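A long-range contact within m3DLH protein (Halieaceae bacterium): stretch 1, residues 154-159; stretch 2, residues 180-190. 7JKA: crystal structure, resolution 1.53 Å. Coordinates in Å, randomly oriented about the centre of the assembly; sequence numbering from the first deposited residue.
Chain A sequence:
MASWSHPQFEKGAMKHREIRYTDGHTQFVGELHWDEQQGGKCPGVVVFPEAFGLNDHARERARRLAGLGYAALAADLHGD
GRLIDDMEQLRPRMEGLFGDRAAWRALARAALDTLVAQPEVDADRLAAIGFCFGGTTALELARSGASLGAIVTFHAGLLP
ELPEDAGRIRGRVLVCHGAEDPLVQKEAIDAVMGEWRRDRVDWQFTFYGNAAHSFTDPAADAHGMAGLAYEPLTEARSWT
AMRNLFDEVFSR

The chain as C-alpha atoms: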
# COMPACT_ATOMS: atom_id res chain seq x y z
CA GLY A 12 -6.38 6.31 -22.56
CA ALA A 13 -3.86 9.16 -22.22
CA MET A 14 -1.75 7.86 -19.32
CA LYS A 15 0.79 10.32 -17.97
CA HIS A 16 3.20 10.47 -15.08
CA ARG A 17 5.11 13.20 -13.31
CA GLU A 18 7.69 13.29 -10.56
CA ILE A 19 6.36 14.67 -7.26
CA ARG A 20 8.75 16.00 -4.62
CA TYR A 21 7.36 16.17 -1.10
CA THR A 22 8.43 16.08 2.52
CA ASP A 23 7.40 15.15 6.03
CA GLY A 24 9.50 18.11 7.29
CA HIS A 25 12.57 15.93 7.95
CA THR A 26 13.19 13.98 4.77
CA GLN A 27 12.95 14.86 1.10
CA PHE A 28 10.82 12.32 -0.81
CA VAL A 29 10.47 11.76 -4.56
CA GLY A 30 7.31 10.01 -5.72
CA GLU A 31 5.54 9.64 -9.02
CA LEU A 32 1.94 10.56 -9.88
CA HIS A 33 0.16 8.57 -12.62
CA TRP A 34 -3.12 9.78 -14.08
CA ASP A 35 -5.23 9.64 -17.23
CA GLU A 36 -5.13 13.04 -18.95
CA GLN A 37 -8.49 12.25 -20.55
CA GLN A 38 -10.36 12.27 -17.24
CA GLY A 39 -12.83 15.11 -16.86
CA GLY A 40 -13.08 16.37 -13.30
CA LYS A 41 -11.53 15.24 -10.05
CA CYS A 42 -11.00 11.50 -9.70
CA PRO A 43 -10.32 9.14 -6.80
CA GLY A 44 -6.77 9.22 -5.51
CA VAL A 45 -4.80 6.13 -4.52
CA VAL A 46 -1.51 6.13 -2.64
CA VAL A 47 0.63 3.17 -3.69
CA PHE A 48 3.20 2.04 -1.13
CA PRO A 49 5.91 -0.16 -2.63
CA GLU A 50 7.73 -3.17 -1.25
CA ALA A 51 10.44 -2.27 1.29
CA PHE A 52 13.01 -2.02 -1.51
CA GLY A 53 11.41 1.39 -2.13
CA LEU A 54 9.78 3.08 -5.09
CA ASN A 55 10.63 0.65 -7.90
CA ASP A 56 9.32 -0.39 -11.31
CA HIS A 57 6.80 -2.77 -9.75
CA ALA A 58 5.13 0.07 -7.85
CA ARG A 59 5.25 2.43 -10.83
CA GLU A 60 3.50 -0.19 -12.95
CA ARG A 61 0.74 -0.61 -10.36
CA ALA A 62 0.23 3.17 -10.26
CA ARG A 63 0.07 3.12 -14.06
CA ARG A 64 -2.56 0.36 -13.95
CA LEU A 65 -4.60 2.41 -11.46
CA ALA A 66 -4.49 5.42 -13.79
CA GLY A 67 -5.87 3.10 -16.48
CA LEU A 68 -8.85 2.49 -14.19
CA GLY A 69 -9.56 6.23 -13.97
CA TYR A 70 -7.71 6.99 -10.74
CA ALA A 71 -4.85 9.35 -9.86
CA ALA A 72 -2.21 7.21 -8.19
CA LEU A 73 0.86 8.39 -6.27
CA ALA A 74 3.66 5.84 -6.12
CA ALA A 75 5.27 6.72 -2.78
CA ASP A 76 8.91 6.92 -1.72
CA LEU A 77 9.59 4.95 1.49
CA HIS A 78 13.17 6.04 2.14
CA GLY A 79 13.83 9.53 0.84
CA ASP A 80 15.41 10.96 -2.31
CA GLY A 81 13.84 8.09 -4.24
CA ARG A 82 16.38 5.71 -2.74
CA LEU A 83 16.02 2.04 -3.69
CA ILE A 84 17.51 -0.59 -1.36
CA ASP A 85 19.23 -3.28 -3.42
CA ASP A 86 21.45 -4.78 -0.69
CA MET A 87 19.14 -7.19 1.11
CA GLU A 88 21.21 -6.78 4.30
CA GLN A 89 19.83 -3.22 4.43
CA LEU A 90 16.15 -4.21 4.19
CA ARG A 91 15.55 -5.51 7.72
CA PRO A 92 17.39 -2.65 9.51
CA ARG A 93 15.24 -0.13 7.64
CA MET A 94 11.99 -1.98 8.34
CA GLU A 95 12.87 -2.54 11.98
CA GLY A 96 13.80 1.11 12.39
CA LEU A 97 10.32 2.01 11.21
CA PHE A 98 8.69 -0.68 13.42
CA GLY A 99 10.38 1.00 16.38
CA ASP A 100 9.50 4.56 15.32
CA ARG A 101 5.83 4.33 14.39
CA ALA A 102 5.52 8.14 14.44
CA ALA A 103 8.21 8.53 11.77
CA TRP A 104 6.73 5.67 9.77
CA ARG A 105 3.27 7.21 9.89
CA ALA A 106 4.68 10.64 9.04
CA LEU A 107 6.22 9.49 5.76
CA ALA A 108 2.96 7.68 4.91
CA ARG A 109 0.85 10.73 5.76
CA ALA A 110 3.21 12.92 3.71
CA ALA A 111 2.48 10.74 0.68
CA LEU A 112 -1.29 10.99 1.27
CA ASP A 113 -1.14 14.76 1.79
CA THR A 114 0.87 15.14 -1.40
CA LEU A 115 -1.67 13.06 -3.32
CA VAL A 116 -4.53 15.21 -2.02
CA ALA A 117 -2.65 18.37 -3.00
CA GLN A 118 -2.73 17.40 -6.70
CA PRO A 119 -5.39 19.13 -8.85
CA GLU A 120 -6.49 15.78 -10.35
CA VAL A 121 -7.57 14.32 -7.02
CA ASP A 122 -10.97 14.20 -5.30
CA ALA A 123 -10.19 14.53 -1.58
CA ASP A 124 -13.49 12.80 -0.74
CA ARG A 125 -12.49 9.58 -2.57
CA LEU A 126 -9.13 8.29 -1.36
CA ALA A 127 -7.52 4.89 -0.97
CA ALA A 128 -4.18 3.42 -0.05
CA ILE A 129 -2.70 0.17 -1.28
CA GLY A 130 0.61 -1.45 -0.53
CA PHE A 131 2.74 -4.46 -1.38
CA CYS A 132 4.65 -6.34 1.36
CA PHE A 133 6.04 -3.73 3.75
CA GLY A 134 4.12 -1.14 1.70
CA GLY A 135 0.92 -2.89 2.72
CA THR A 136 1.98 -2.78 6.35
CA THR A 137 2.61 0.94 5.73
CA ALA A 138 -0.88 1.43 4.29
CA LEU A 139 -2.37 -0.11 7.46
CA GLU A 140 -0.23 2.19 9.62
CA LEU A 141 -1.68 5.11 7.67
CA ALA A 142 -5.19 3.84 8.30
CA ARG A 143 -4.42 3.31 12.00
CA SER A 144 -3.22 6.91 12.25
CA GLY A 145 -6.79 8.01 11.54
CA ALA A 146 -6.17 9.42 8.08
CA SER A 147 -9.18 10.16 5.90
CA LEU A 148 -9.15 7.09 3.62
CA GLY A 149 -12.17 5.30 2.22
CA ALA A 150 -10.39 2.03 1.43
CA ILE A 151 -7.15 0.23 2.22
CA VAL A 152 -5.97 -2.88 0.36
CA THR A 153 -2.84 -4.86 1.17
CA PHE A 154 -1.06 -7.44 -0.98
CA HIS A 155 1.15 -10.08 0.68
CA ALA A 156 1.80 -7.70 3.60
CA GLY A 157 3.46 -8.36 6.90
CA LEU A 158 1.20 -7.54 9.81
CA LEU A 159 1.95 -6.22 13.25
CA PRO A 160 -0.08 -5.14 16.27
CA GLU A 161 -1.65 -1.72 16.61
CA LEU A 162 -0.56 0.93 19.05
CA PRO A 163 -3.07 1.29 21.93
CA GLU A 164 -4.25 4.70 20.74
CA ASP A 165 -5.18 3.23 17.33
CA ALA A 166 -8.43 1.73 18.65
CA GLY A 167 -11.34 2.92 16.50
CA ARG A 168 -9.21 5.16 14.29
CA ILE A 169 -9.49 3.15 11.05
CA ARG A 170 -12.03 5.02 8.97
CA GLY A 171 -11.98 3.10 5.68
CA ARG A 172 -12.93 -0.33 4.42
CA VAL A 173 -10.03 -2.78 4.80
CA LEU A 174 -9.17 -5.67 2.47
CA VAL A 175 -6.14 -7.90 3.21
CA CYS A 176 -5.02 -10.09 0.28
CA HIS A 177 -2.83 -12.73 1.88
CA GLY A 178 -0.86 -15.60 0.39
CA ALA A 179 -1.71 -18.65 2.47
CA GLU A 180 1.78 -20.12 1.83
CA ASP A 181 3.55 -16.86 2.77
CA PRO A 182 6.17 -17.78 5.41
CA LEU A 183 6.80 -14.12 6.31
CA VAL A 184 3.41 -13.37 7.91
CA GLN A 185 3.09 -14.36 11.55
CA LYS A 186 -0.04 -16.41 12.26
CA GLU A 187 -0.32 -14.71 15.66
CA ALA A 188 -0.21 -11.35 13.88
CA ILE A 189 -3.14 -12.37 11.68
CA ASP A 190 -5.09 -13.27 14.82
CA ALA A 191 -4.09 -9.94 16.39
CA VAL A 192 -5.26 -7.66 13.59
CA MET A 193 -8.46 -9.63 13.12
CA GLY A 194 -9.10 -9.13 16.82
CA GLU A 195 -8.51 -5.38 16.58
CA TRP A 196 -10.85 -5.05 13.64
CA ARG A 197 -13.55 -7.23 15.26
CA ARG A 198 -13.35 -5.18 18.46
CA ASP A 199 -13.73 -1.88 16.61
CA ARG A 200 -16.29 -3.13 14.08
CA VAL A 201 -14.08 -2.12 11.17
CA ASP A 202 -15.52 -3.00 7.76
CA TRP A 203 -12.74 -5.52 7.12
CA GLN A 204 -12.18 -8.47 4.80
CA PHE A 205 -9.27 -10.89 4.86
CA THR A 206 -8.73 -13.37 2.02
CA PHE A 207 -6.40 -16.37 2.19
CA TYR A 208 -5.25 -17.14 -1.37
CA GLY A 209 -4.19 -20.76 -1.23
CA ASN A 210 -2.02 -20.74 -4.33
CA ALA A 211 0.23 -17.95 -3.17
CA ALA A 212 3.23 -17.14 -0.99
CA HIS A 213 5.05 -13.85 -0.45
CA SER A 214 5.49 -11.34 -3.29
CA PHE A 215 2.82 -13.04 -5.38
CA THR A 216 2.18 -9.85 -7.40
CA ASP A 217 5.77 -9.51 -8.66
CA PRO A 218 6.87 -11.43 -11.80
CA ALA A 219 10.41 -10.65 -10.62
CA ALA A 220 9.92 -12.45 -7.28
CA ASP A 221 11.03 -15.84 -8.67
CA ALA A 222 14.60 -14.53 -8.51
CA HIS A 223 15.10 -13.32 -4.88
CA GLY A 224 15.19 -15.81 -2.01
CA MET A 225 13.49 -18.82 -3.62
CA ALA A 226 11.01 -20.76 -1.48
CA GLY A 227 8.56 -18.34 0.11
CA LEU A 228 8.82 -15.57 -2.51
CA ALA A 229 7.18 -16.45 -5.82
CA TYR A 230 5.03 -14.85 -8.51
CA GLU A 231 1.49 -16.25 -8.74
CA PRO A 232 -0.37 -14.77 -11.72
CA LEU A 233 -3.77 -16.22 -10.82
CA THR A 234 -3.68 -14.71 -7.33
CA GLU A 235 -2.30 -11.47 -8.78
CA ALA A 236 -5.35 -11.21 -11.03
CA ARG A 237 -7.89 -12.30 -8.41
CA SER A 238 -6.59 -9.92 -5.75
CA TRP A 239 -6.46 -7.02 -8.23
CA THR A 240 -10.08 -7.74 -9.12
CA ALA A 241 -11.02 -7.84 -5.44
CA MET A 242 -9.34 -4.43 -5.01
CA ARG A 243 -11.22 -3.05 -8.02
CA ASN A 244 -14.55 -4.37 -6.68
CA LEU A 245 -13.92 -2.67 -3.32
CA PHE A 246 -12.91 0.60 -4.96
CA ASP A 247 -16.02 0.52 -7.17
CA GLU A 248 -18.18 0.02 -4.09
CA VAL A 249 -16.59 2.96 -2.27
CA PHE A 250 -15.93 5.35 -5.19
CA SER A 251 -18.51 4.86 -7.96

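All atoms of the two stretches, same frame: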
# COMPACT_ATOMS: atom_id res chain seq x y z
N PHE A 154 -1.42 -6.27 -0.20
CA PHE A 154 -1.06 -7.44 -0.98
C PHE A 154 0.18 -8.06 -0.36
O PHE A 154 1.21 -7.39 -0.25
CB PHE A 154 -0.79 -7.09 -2.45
CG PHE A 154 -1.96 -6.45 -3.16
CD1 PHE A 154 -2.12 -5.06 -3.18
CD2 PHE A 154 -2.86 -7.24 -3.85
CE1 PHE A 154 -3.18 -4.47 -3.84
CE2 PHE A 154 -3.94 -6.66 -4.53
CZ PHE A 154 -4.09 -5.26 -4.52
N HIS A 155 0.06 -9.32 0.05
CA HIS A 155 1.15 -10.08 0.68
C HIS A 155 1.95 -9.23 1.67
O HIS A 155 3.18 -9.14 1.61
CB HIS A 155 2.08 -10.76 -0.34
CG HIS A 155 2.50 -9.90 -1.50
ND1 HIS A 155 3.60 -9.06 -1.45
CD2 HIS A 155 2.00 -9.78 -2.76
CE1 HIS A 155 3.73 -8.44 -2.61
NE2 HIS A 155 2.77 -8.85 -3.42
N ALA A 156 1.22 -8.62 2.61
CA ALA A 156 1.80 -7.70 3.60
C ALA A 156 2.08 -8.37 4.93
O ALA A 156 1.24 -9.10 5.46
CB ALA A 156 0.85 -6.52 3.84
N GLY A 157 3.25 -8.07 5.49
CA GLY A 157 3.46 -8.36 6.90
C GLY A 157 2.50 -7.57 7.75
O GLY A 157 2.03 -6.49 7.38
N LEU A 158 2.16 -8.13 8.90
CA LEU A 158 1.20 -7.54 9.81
C LEU A 158 1.83 -7.39 11.18
O LEU A 158 2.65 -8.22 11.60
CB LEU A 158 -0.06 -8.41 9.90
CG LEU A 158 -0.74 -8.61 8.55
CD1 LEU A 158 -1.74 -9.75 8.64
CD2 LEU A 158 -1.41 -7.32 8.06
N LEU A 159 1.46 -6.34 11.89
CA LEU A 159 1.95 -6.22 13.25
C LEU A 159 0.88 -5.56 14.10
O LEU A 159 -0.04 -4.92 13.58
CB LEU A 159 3.27 -5.42 13.30
CG LEU A 159 3.22 -3.90 13.32
CD1 LEU A 159 4.60 -3.37 13.70
CD2 LEU A 159 2.82 -3.39 11.95
N GLU A 180 0.48 -19.46 1.69
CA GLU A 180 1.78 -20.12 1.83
C GLU A 180 2.90 -19.14 2.17
O GLU A 180 4.07 -19.54 2.16
CB GLU A 180 2.13 -20.86 0.54
CG GLU A 180 1.17 -21.98 0.21
CD GLU A 180 1.05 -22.98 1.34
OE1 GLU A 180 2.08 -23.35 1.97
OE2 GLU A 180 -0.09 -23.41 1.62
N ASP A 181 2.57 -17.90 2.48
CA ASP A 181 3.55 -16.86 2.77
C ASP A 181 4.23 -17.14 4.10
O ASP A 181 3.57 -17.01 5.14
CB ASP A 181 2.86 -15.52 2.81
CG ASP A 181 3.83 -14.35 2.85
OD1 ASP A 181 4.99 -14.53 3.29
OD2 ASP A 181 3.41 -13.24 2.46
N PRO A 182 5.52 -17.47 4.13
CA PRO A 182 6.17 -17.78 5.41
C PRO A 182 6.49 -16.55 6.24
O PRO A 182 6.94 -16.69 7.40
CB PRO A 182 7.46 -18.47 4.98
CG PRO A 182 7.80 -17.78 3.68
CD PRO A 182 6.46 -17.54 3.00
N LEU A 183 6.34 -15.35 5.68
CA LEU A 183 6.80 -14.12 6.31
C LEU A 183 5.71 -13.41 7.09
O LEU A 183 5.97 -12.35 7.66
CB LEU A 183 7.37 -13.18 5.25
CG LEU A 183 8.63 -13.68 4.54
CD1 LEU A 183 9.12 -12.69 3.50
CD2 LEU A 183 9.74 -13.98 5.55
N VAL A 184 4.50 -13.96 7.13
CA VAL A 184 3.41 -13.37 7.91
C VAL A 184 3.15 -14.25 9.12
O VAL A 184 2.88 -15.45 8.98
CB VAL A 184 2.15 -13.16 7.06
CG1 VAL A 184 1.09 -12.44 7.88
CG2 VAL A 184 2.51 -12.36 5.83
N GLN A 185 3.25 -13.65 10.30
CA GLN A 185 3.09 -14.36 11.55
C GLN A 185 1.62 -14.70 11.79
O GLN A 185 0.76 -13.82 11.76
CB GLN A 185 3.64 -13.48 12.68
CG GLN A 185 3.70 -14.11 14.04
CD GLN A 185 4.58 -13.33 15.00
OE1 GLN A 185 4.10 -12.46 15.73
NE2 GLN A 185 5.87 -13.62 14.99
N LYS A 186 1.34 -15.99 12.04
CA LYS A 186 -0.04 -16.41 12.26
C LYS A 186 -0.65 -15.73 13.48
O LYS A 186 -1.85 -15.42 13.50
CB LYS A 186 -0.12 -17.92 12.41
CG LYS A 186 0.34 -18.68 11.18
CD LYS A 186 0.68 -20.12 11.54
CE LYS A 186 0.36 -21.08 10.41
NZ LYS A 186 0.58 -22.49 10.84
N GLU A 187 0.16 -15.48 14.52
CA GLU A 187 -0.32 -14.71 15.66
C GLU A 187 -0.65 -13.28 15.27
O GLU A 187 -1.56 -12.68 15.86
CB GLU A 187 0.72 -14.70 16.78
CG GLU A 187 1.14 -16.07 17.29
CD GLU A 187 2.41 -16.57 16.63
OE1 GLU A 187 2.47 -16.60 15.38
OE2 GLU A 187 3.35 -16.92 17.37
N ALA A 188 0.07 -12.72 14.29
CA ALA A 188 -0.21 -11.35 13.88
C ALA A 188 -1.51 -11.27 13.09
O ALA A 188 -2.21 -10.26 13.18
CB ALA A 188 0.94 -10.79 13.04
N ILE A 189 -1.84 -12.32 12.34
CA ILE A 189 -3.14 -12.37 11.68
C ILE A 189 -4.24 -12.37 12.73
O ILE A 189 -5.19 -11.58 12.68
CB ILE A 189 -3.24 -13.59 10.76
CG1 ILE A 189 -2.23 -13.50 9.61
CG2 ILE A 189 -4.66 -13.76 10.24
CD1 ILE A 189 -2.22 -14.71 8.71
N ASP A 190 -4.11 -13.24 13.74
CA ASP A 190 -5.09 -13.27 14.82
C ASP A 190 -5.21 -11.91 15.49
O ASP A 190 -6.32 -11.48 15.84
CB ASP A 190 -4.70 -14.33 15.84
CG ASP A 190 -4.93 -15.75 15.35
OD1 ASP A 190 -5.51 -15.94 14.27
OD2 ASP A 190 -4.52 -16.68 16.07
O HOH W 1 3.64 -10.50 10.02

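No direct hydrogen bond joins these two stretches; they meet through apolar side chains and one bridging water. The closest CA atoms across the stretches are those of Gly 157 and Val 184, 5.1 Å apart, and further along the second stretch a helix begins just after Gln 185.

Leu 158 is the centre of the contact. Its CA-to-CB bond points toward the second stretch, and chi1 near -59° with chi2 near 165° (m, t) extends the isobutyl group over that surface. CD1 thereby reaches both Val 184 CG1, at 4.0 Å, and Ile 189 CG1, at 3.9 Å. The CA-to-CB bond of Ile 189 points away, yet CG1 still offers leucine an apolar surface. Ala 188, one helical residue earlier, points toward the first stretch; its small side chain permits a close approach, with its CB 4.1 Å from Leu 158 CB and 3.4 Å from Leu 158 O.

Val 184, buried and with chi1 near -175° (t), turns both methyls to the first stretch: CG1 packs on Leu 158 CD1 and also lies 4.1 Å from Ala 156 O, while CG2 lies 3.5 Å from Ala 156 O and 4.2 Å from Gly 157 CA. A beta-branched residue suits this place because both branches find partners.

The type I turn from Asp 181 to Val 184 leads into this valine. Asp 181, with chi1 near -170° (t), accepts a hydrogen bond at OD1 from Leu 183 N (2.9 Å), tying its carboxylate to the turn backbone. OD2, satisfied elsewhere in the structure, lies 4.0 Å from His 155 CB, a van der Waals approach; the p rotamer of His 155 leads its ring away from the second stretch.

Water 1 links the backbones, accepting hydrogen bonds from Leu 158 N (3.0 Å) and Gln 185 N (3.2 Å), so the two amides, one from each stretch, both find an acceptor in the same water.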